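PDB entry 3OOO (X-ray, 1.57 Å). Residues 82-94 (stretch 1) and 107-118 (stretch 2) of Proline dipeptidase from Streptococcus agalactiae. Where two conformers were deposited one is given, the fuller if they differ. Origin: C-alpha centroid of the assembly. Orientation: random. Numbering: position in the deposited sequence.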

# COMPACT_ATOMS: atom_id res chain seq x y z
N PRO A 82 -13.69 6.58 -9.59
CA PRO A 82 -13.90 5.13 -9.46
C PRO A 82 -14.57 4.73 -8.16
O PRO A 82 -15.30 3.75 -8.13
CB PRO A 82 -12.47 4.56 -9.52
CG PRO A 82 -11.60 5.69 -9.05
CD PRO A 82 -12.27 6.94 -9.56
N TRP A 83 -14.34 5.50 -7.10
CA TRP A 83 -14.95 5.20 -5.80
C TRP A 83 -16.46 5.40 -5.83
O TRP A 83 -17.21 4.58 -5.29
CB TRP A 83 -14.28 6.02 -4.69
CG TRP A 83 -12.80 6.00 -4.83
CD1 TRP A 83 -11.99 7.04 -5.19
CD2 TRP A 83 -11.94 4.86 -4.67
NE1 TRP A 83 -10.68 6.62 -5.24
CE2 TRP A 83 -10.62 5.29 -4.93
CE3 TRP A 83 -12.16 3.52 -4.33
CZ2 TRP A 83 -9.53 4.43 -4.86
CZ3 TRP A 83 -11.07 2.66 -4.25
CH2 TRP A 83 -9.77 3.12 -4.52
N GLN A 84 -16.90 6.48 -6.48
CA GLN A 84 -18.32 6.72 -6.70
C GLN A 84 -18.92 5.65 -7.60
O GLN A 84 -20.05 5.20 -7.38
CB GLN A 84 -18.53 8.11 -7.32
CG GLN A 84 -18.21 9.27 -6.38
CD GLN A 84 -18.28 10.61 -7.07
OE1 GLN A 84 -17.73 11.60 -6.58
NE2 GLN A 84 -18.95 10.66 -8.21
N LYS A 85 -18.15 5.23 -8.61
CA LYS A 85 -18.60 4.19 -9.53
C LYS A 85 -18.85 2.88 -8.79
O LYS A 85 -19.86 2.21 -9.00
CB LYS A 85 -17.57 3.98 -10.65
CG LYS A 85 -18.09 3.17 -11.83
CD LYS A 85 -19.04 4.01 -12.67
CE LYS A 85 -19.69 3.16 -13.75
NZ LYS A 85 -20.73 3.94 -14.47
N ILE A 86 -17.91 2.52 -7.91
CA ILE A 86 -18.04 1.31 -7.10
C ILE A 86 -19.26 1.43 -6.19
O ILE A 86 -20.07 0.50 -6.11
CB ILE A 86 -16.76 1.04 -6.27
CG1 ILE A 86 -15.58 0.72 -7.19
CG2 ILE A 86 -16.99 -0.08 -5.25
CD1 ILE A 86 -14.20 0.88 -6.52
N ALA A 87 -19.40 2.57 -5.53
CA ALA A 87 -20.50 2.80 -4.58
C ALA A 87 -21.88 2.73 -5.23
O ALA A 87 -22.85 2.30 -4.60
CB ALA A 87 -20.31 4.14 -3.87
N SER A 88 -21.97 3.16 -6.49
CA SER A 88 -23.25 3.21 -7.19
C SER A 88 -23.60 1.90 -7.89
O SER A 88 -24.74 1.68 -8.30
CB SER A 88 -23.26 4.35 -8.22
OG SER A 88 -23.08 5.61 -7.59
N ASN A 89 -22.61 1.02 -8.03
CA ASN A 89 -22.83 -0.22 -8.78
C ASN A 89 -22.82 -1.53 -8.01
O ASN A 89 -23.53 -2.46 -8.38
CB ASN A 89 -21.88 -0.30 -9.97
CG ASN A 89 -22.30 0.62 -11.08
OD1 ASN A 89 -23.11 0.24 -11.93
ND2 ASN A 89 -21.76 1.83 -11.09
N LEU A 90 -22.02 -1.62 -6.94
CA LEU A 90 -22.06 -2.82 -6.11
C LEU A 90 -23.43 -2.98 -5.46
O LEU A 90 -24.08 -1.99 -5.13
CB LEU A 90 -20.94 -2.82 -5.07
CG LEU A 90 -19.51 -2.99 -5.61
CD1 LEU A 90 -18.56 -3.13 -4.43
CD2 LEU A 90 -19.37 -4.18 -6.57
N PRO A 91 -23.90 -4.23 -5.31
CA PRO A 91 -25.26 -4.49 -4.83
C PRO A 91 -25.44 -4.39 -3.32
O PRO A 91 -26.57 -4.25 -2.85
CB PRO A 91 -25.52 -5.93 -5.29
CG PRO A 91 -24.16 -6.56 -5.28
CD PRO A 91 -23.23 -5.48 -5.74
N SER A 92 -24.35 -4.48 -2.55
CA SER A 92 -24.44 -4.50 -1.09
C SER A 92 -23.26 -3.84 -0.40
O SER A 92 -22.11 -4.02 -0.81
CB SER A 92 -24.61 -5.94 -0.58
OG SER A 92 -24.63 -5.96 0.84
N PHE A 93 -23.56 -3.10 0.66
CA PHE A 93 -22.54 -2.44 1.48
C PHE A 93 -22.76 -2.69 2.97
O PHE A 93 -22.02 -2.16 3.80
CB PHE A 93 -22.48 -0.94 1.18
CG PHE A 93 -22.29 -0.63 -0.26
CD1 PHE A 93 -21.02 -0.62 -0.82
CD2 PHE A 93 -23.38 -0.36 -1.08
CE1 PHE A 93 -20.83 -0.34 -2.17
CE2 PHE A 93 -23.21 -0.09 -2.43
CZ PHE A 93 -21.93 -0.08 -2.97
N SER A 94 -23.78 -3.48 3.30
CA SER A 94 -24.04 -3.87 4.68
C SER A 94 -22.91 -4.78 5.17
O SER A 94 -23.06 -6.01 5.20
CB SER A 94 -25.40 -4.56 4.80
OG SER A 94 -26.45 -3.75 4.31
N VAL A 107 -1.83 2.55 0.33
CA VAL A 107 -2.63 3.34 1.26
C VAL A 107 -3.68 4.17 0.53
O VAL A 107 -4.81 4.31 1.00
CB VAL A 107 -1.75 4.21 2.18
CG1 VAL A 107 -2.60 5.02 3.15
CG2 VAL A 107 -0.78 3.33 2.94
N THR A 108 -3.32 4.73 -0.62
CA THR A 108 -4.28 5.49 -1.41
C THR A 108 -5.52 4.67 -1.73
O THR A 108 -6.64 5.13 -1.55
CB THR A 108 -3.65 5.97 -2.72
OG1 THR A 108 -2.55 6.84 -2.40
CG2 THR A 108 -4.67 6.74 -3.56
N LYS A 109 -5.30 3.45 -2.19
CA LYS A 109 -6.40 2.58 -2.59
C LYS A 109 -7.19 2.07 -1.38
O LYS A 109 -8.41 1.92 -1.45
CB LYS A 109 -5.90 1.44 -3.46
CG LYS A 109 -5.37 1.92 -4.81
CD LYS A 109 -4.75 0.82 -5.61
CE LYS A 109 -4.32 1.36 -6.97
NZ LYS A 109 -4.40 0.32 -8.01
N PHE A 110 -6.48 1.82 -0.29
CA PHE A 110 -7.10 1.43 0.97
C PHE A 110 -8.05 2.52 1.45
O PHE A 110 -9.19 2.26 1.81
CB PHE A 110 -6.00 1.14 1.99
CG PHE A 110 -6.48 0.75 3.36
CD1 PHE A 110 -7.38 -0.30 3.54
CD2 PHE A 110 -5.99 1.41 4.48
CE1 PHE A 110 -7.81 -0.66 4.83
CE2 PHE A 110 -6.41 1.05 5.77
CZ PHE A 110 -7.32 0.02 5.94
N GLN A 111 -7.57 3.76 1.42
CA GLN A 111 -8.40 4.88 1.86
C GLN A 111 -9.60 5.08 0.93
O GLN A 111 -10.70 5.38 1.40
CB GLN A 111 -7.57 6.15 2.07
CG GLN A 111 -6.58 5.96 3.22
CD GLN A 111 -5.90 7.23 3.69
OE1 GLN A 111 -5.83 8.21 2.97
NE2 GLN A 111 -5.39 7.19 4.92
N GLY A 112 -9.40 4.83 -0.36
CA GLY A 112 -10.52 4.83 -1.30
C GLY A 112 -11.59 3.81 -0.93
O GLY A 112 -12.77 4.13 -0.89
N LEU A 113 -11.16 2.58 -0.66
CA LEU A 113 -12.11 1.53 -0.28
C LEU A 113 -12.86 1.88 1.01
O LEU A 113 -14.04 1.53 1.16
CB LEU A 113 -11.41 0.18 -0.14
CG LEU A 113 -10.92 -0.48 -1.44
CD1 LEU A 113 -10.08 -1.71 -1.15
CD2 LEU A 113 -12.09 -0.85 -2.34
N GLN A 114 -12.18 2.56 1.93
CA GLN A 114 -12.81 2.98 3.18
C GLN A 114 -13.93 4.00 2.98
O GLN A 114 -14.83 4.10 3.82
CB GLN A 114 -11.76 3.50 4.17
CG GLN A 114 -10.88 2.39 4.72
CD GLN A 114 -9.81 2.92 5.67
OE1 GLN A 114 -8.84 3.55 5.24
NE2 GLN A 114 -9.98 2.64 6.95
N THR A 115 -13.90 4.75 1.87
CA THR A 115 -14.99 5.68 1.55
C THR A 115 -16.23 4.95 1.05
O THR A 115 -17.34 5.50 1.07
CB THR A 115 -14.59 6.77 0.51
OG1 THR A 115 -14.44 6.18 -0.79
CG2 THR A 115 -13.31 7.49 0.92
N VAL A 116 -16.03 3.71 0.61
CA VAL A 116 -17.10 2.89 0.04
C VAL A 116 -17.72 1.96 1.08
O VAL A 116 -18.94 1.83 1.15
CB VAL A 116 -16.58 2.06 -1.17
CG1 VAL A 116 -17.64 1.07 -1.67
CG2 VAL A 116 -16.13 2.98 -2.29
N PHE A 117 -16.87 1.34 1.89
CA PHE A 117 -17.33 0.37 2.88
C PHE A 117 -17.10 0.87 4.29
O PHE A 117 -15.96 1.18 4.67
CB PHE A 117 -16.61 -0.98 2.69
CG PHE A 117 -16.74 -1.55 1.31
CD1 PHE A 117 -17.89 -2.24 0.94
CD2 PHE A 117 -15.71 -1.40 0.38
CE1 PHE A 117 -18.01 -2.76 -0.35
CE2 PHE A 117 -15.83 -1.93 -0.90
CZ PHE A 117 -16.98 -2.61 -1.26
N ASP A 118 -18.18 0.96 5.06
CA ASP A 118 -18.12 1.30 6.47
C ASP A 118 -18.02 0.03 7.31
O ASP A 118 -19.01 -0.46 7.86
CB ASP A 118 -19.35 2.13 6.87
CG ASP A 118 -19.26 2.66 8.29
OD1 ASP A 118 -18.14 2.93 8.76
OD2 ASP A 118 -20.32 2.79 8.94
O HOH W 1 -20.53 -0.20 4.07

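The indole of Trp83 lies flat on bare backbone. Gly112 CA sits 3.4 Å from the centroid of the six-membered ring of Trp83, only 2° off the ring normal, so the polarized CA–H group of the glycine sits almost directly over the pi cloud, a CH-pi contact. The absence of a side chain is what allows this: an ideal CB on Gly112 would point toward the first stretch and fall 2.2 Å from Trp83 CZ2, a clear clash. The first rule of this contact is that the largest side chain is paired with none at all.

The backbones set up that pairing. The helix of the first stretch, from Pro82 on, and helix 107-116 run in broadly the same direction, crossing at -37° with axes 9.4 Å apart at closest approach. Across them Trp83 lies level with Gly112 and Ala87 with Val116, a step of four residues on each side, roughly one helical turn. Trp83 acts as a knob among Gly112, Leu113, Thr115 and Val116. Its CZ3 reaches Leu113 CD2 at 4.1 Å, and its CB lies 4.3 Å from Val116 CG2. At the exposed margin, Thr115 OG1 donates to Gly112 O at 2.6 Å, a bond within its own helix, and lies 3.9 Å from Trp83 CB.

One turn on, Val116 takes over as the organizing residue. Its CB points toward the first stretch, and its CG1 packs 3.8 Å from Ile86 CG2 and 3.5 Å from Phe93 CE1, so a single methyl touches both the helix and the loop that follows it. The backbones come close here, with Ala87 CA 5.7 Å from Val116 CA; the methyl of Ala87 points sideways.

Beyond the helices, aromatic rings continue the apolar seam. Phe117 presents its edge to Leu90, with CZ 3.6 Å from Leu90 CD1. Its CE1 is 3.7 Å from Phe93 CD1; the two phenylalanine rings meet obliquely, their centroids 5.8 Å apart and their planes at 43°.

No direct hydrogen bond crosses between the stretches; the 474 Å² buried here, both sides summed, is held by shape and apolar contact. Polar linkage is left to a water beyond the helices: it donates to Phe93 O at 2.5 Å and accepts from Asp118 N at 2.8 Å, joining two backbone segments of one chain that do not bond directly. For a designer, the lesson is complementarity of size: tryptophan over glycine, valine against isoleucine and phenylalanine, and a second phenylalanine beyond them.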